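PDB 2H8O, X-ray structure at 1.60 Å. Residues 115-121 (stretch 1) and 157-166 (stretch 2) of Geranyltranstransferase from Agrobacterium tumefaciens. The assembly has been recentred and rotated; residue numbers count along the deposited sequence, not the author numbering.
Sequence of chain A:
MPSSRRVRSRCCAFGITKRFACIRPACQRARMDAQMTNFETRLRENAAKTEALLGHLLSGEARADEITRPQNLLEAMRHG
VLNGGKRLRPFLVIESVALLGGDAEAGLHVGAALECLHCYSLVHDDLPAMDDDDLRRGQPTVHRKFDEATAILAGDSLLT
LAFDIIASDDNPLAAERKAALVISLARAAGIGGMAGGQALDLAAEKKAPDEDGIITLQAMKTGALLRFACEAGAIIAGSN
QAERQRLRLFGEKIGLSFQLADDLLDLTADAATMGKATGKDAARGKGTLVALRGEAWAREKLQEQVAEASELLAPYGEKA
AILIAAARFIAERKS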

# COMPACT_ATOMS: atom_id res chain seq x y z
N GLU A 115 7.30 9.19 4.85
CA GLU A 115 7.46 8.91 6.26
C GLU A 115 6.42 7.90 6.78
O GLU A 115 6.74 7.03 7.62
N CYS A 116 5.17 8.03 6.33
CA CYS A 116 4.15 7.06 6.71
C CYS A 116 4.61 5.66 6.31
O CYS A 116 4.48 4.71 7.05
N LEU A 117 5.15 5.54 5.09
CA LEU A 117 5.59 4.23 4.60
C LEU A 117 6.79 3.74 5.44
O LEU A 117 6.83 2.58 5.87
N HIS A 118 7.78 4.60 5.63
CA HIS A 118 8.89 4.23 6.51
C HIS A 118 8.38 3.71 7.87
O HIS A 118 8.80 2.67 8.36
N CYS A 119 7.46 4.44 8.48
CA CYS A 119 6.97 4.07 9.79
C CYS A 119 6.18 2.76 9.77
O CYS A 119 6.26 1.98 10.71
N TYR A 120 5.44 2.50 8.69
CA TYR A 120 4.71 1.23 8.59
C TYR A 120 5.72 0.09 8.65
O TYR A 120 5.48 -0.95 9.27
N SER A 121 6.84 0.27 7.94
CA SER A 121 7.81 -0.81 7.84
C SER A 121 8.37 -1.16 9.23
O SER A 121 8.62 -2.34 9.51
N SER A 157 -2.44 0.15 7.28
CA SER A 157 -3.15 1.40 7.07
C SER A 157 -2.18 2.55 6.74
O SER A 157 -2.48 3.41 5.94
N LEU A 158 -1.00 2.56 7.37
CA LEU A 158 0.03 3.57 7.07
C LEU A 158 0.59 3.39 5.66
O LEU A 158 0.84 4.37 4.96
N LEU A 159 0.80 2.13 5.24
CA LEU A 159 1.24 1.86 3.86
C LEU A 159 0.18 2.37 2.85
O LEU A 159 0.51 3.02 1.87
N THR A 160 -1.09 2.06 3.13
CA THR A 160 -2.20 2.48 2.28
C THR A 160 -2.27 4.02 2.22
O THR A 160 -2.44 4.61 1.16
N LEU A 161 -2.17 4.64 3.38
CA LEU A 161 -2.26 6.11 3.49
C LEU A 161 -1.15 6.83 2.70
O LEU A 161 -1.38 7.93 2.16
N ALA A 162 0.04 6.24 2.65
CA ALA A 162 1.15 6.83 1.87
C ALA A 162 0.70 7.13 0.44
O ALA A 162 0.97 8.19 -0.11
N PHE A 163 -0.01 6.18 -0.17
CA PHE A 163 -0.48 6.35 -1.54
C PHE A 163 -1.60 7.37 -1.67
O PHE A 163 -1.59 8.18 -2.60
N ASP A 164 -2.52 7.35 -0.71
CA ASP A 164 -3.53 8.41 -0.60
C ASP A 164 -2.89 9.80 -0.55
O ASP A 164 -3.29 10.69 -1.27
N ILE A 165 -1.88 9.98 0.30
CA ILE A 165 -1.26 11.29 0.49
C ILE A 165 -0.59 11.77 -0.78
O ILE A 165 -0.70 12.94 -1.16
N ILE A 166 0.08 10.86 -1.49
CA ILE A 166 0.70 11.28 -2.74
C ILE A 166 -0.31 11.70 -3.80
O ILE A 166 -0.15 12.72 -4.46

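Both stretches are helical, and their axes run nearly antiparallel, at 169° between N-to-C directions, approaching to 7.8 Å. Such a close approach leaves room for only short side chains, or the first atoms of longer ones, between the backbones. The CA atoms of Leu 117 and Leu 159 lie 5.0 Å apart, and those of Cys 116 and Leu 158 5.4 Å. No hydrogen bond crosses between the stretches, so the 413 Å² buried here, summed over both sides, is accounted for by apolar packing.

Cys 116 has the most area covered by the other stretch, 85 Å². Its CA-to-CB bond points toward the partner helix, and chi1 of -78° (m) places SG among aliphatic groups: 3.8 Å from Ile 165 CD1, 4.1 Å from Leu 158 CD2 and 4.3 Å from Leu 161 CD2. The sulfur therefore serves as an apolar packing atom. Ile 165 reaches it in an m, t conformation (chi1 -66°, chi2 163°), which extends CD1 toward the sulfur. The small side chain of Ala 162 also points toward stretch 1, and its CB sits 4.1 Å from Leu 117 CB and 4.4 Å from Cys 116 CB, so beta carbons from the two helices pack almost directly against one another.

Leu 158 points in from the opposing helix with chi1 -77° (m) and chi2 168° (t). Its CB lies against the first helix, 3.7 Å from both the backbone Cys 116 O and Tyr 120 CB. Its two methyls diverge: CD2 faces Cys 116 SG, whereas CD1 comes within 4.4 Å of Cys 119 CB. Cys 119 itself, chi1 -67° (m), contributes little area, and its SG is 3.2 Å from Glu 115 O within its own helix.

Leu 117 and Leu 159 both leave their helices sideways and meet through methyls, with Leu 117 CD1 3.6 Å from Leu 159 CD1. In Leu 117, chi1 is t (-162°) but chi2, at 149°, lies between wells; this conformation brings the end of the side chain nearer stretch 2, where CD1 also lies 4.4 Å from Phe 163 CE2, oblique to that ring. Phe 163, chi1 -68° (m), likewise starts sideways and ends nearer the first helix.

Tyr 120 has the other off-well torsion, chi1 115°, with chi2 75°. Its ring presents a face to Leu 159: CB of that leucine lies 3.8 Å from the ring centroid and only 16° off the ring normal, the geometry of a CH-pi contact, while Leu 159 CD2 is 3.6 Å from Tyr 120 CZ. In the t, p rotamer of Leu 159 (170°, 52°), CD2 lies over the ring face, while CD1 meets Leu 117 CD1 and also stays close to the ring, 3.8 Å from Tyr 120 CE2.

Glu 115, His 118, Ser 121, Ser 157, Thr 160 and Asp 164 make no contact with the opposite stretch. Ser 121 OG donates to His 118 O at 2.7 Å within its own helix, while Glu 115, Ser 157 and Asp 164 find hydrogen-bonding partners elsewhere in the structure.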

# COMPACT_ATOMS: atom_id res chain seq x y z
CB GLU A 115 7.45 10.21 7.07
CG GLU A 115 7.90 10.04 8.53
CD GLU A 115 9.33 9.53 8.75
OE1 GLU A 115 10.15 9.48 7.81
OE2 GLU A 115 9.67 9.17 9.89
CB CYS A 116 2.81 7.34 6.05
SG CYS A 116 1.90 8.67 6.83
CB LEU A 117 5.89 4.31 3.10
CG LEU A 117 5.95 2.93 2.39
CD1 LEU A 117 5.51 3.01 0.93
CD2 LEU A 117 7.31 2.32 2.57
CB HIS A 118 9.84 5.42 6.70
CG HIS A 118 10.86 5.21 7.76
ND1 HIS A 118 11.82 4.21 7.70
CD2 HIS A 118 11.08 5.87 8.93
CE1 HIS A 118 12.58 4.27 8.78
NE2 HIS A 118 12.14 5.27 9.55
CB CYS A 119 6.16 5.19 10.41
SG CYS A 119 7.16 6.65 10.82
CB TYR A 120 3.85 1.14 7.31
CG TYR A 120 4.28 0.06 6.30
CD1 TYR A 120 4.03 -1.29 6.54
CD2 TYR A 120 4.89 0.41 5.10
CE1 TYR A 120 4.42 -2.27 5.64
CE2 TYR A 120 5.28 -0.55 4.20
CZ TYR A 120 5.03 -1.89 4.45
OH TYR A 120 5.40 -2.90 3.56
CB SER A 121 8.92 -0.44 6.85
OG SER A 121 9.88 0.45 7.39
CB SER A 157 -4.04 1.76 8.25
OG SER A 157 -5.02 0.76 8.51
CB LEU A 158 1.15 3.51 8.10
CG LEU A 158 0.83 4.15 9.45
CD1 LEU A 158 1.96 3.73 10.45
CD2 LEU A 158 0.73 5.66 9.37
CB LEU A 159 1.51 0.37 3.68
CG LEU A 159 1.75 -0.14 2.28
CD1 LEU A 159 2.84 0.67 1.57
CD2 LEU A 159 2.13 -1.62 2.31
CB THR A 160 -3.53 1.90 2.77
OG1 THR A 160 -3.40 0.47 2.91
CG2 THR A 160 -4.66 2.21 1.79
CB LEU A 161 -2.22 6.55 4.97
CG LEU A 161 -2.73 7.97 5.21
CD1 LEU A 161 -4.23 8.03 4.98
CD2 LEU A 161 -2.36 8.39 6.61
CB ALA A 162 2.36 5.92 1.89
CB PHE A 163 -0.80 4.99 -2.16
CG PHE A 163 0.43 4.17 -2.37
CD1 PHE A 163 1.28 4.48 -3.40
CD2 PHE A 163 0.80 3.16 -1.48
CE1 PHE A 163 2.45 3.74 -3.61
CE2 PHE A 163 1.95 2.44 -1.67
CZ PHE A 163 2.77 2.73 -2.72
CB ASP A 164 -4.40 8.18 0.64
CG ASP A 164 -5.61 9.09 0.71
OD1 ASP A 164 -5.97 9.74 -0.29
OD2 ASP A 164 -6.25 9.13 1.79
CB ILE A 165 -0.24 11.23 1.64
CG1 ILE A 165 -0.94 10.97 2.96
CG2 ILE A 165 0.58 12.53 1.71
CD1 ILE A 165 -0.01 10.50 4.05
CB ILE A 166 1.59 10.20 -3.30
CG1 ILE A 166 2.82 10.06 -2.42
CG2 ILE A 166 2.02 10.51 -4.76
CD1 ILE A 166 3.67 8.88 -2.77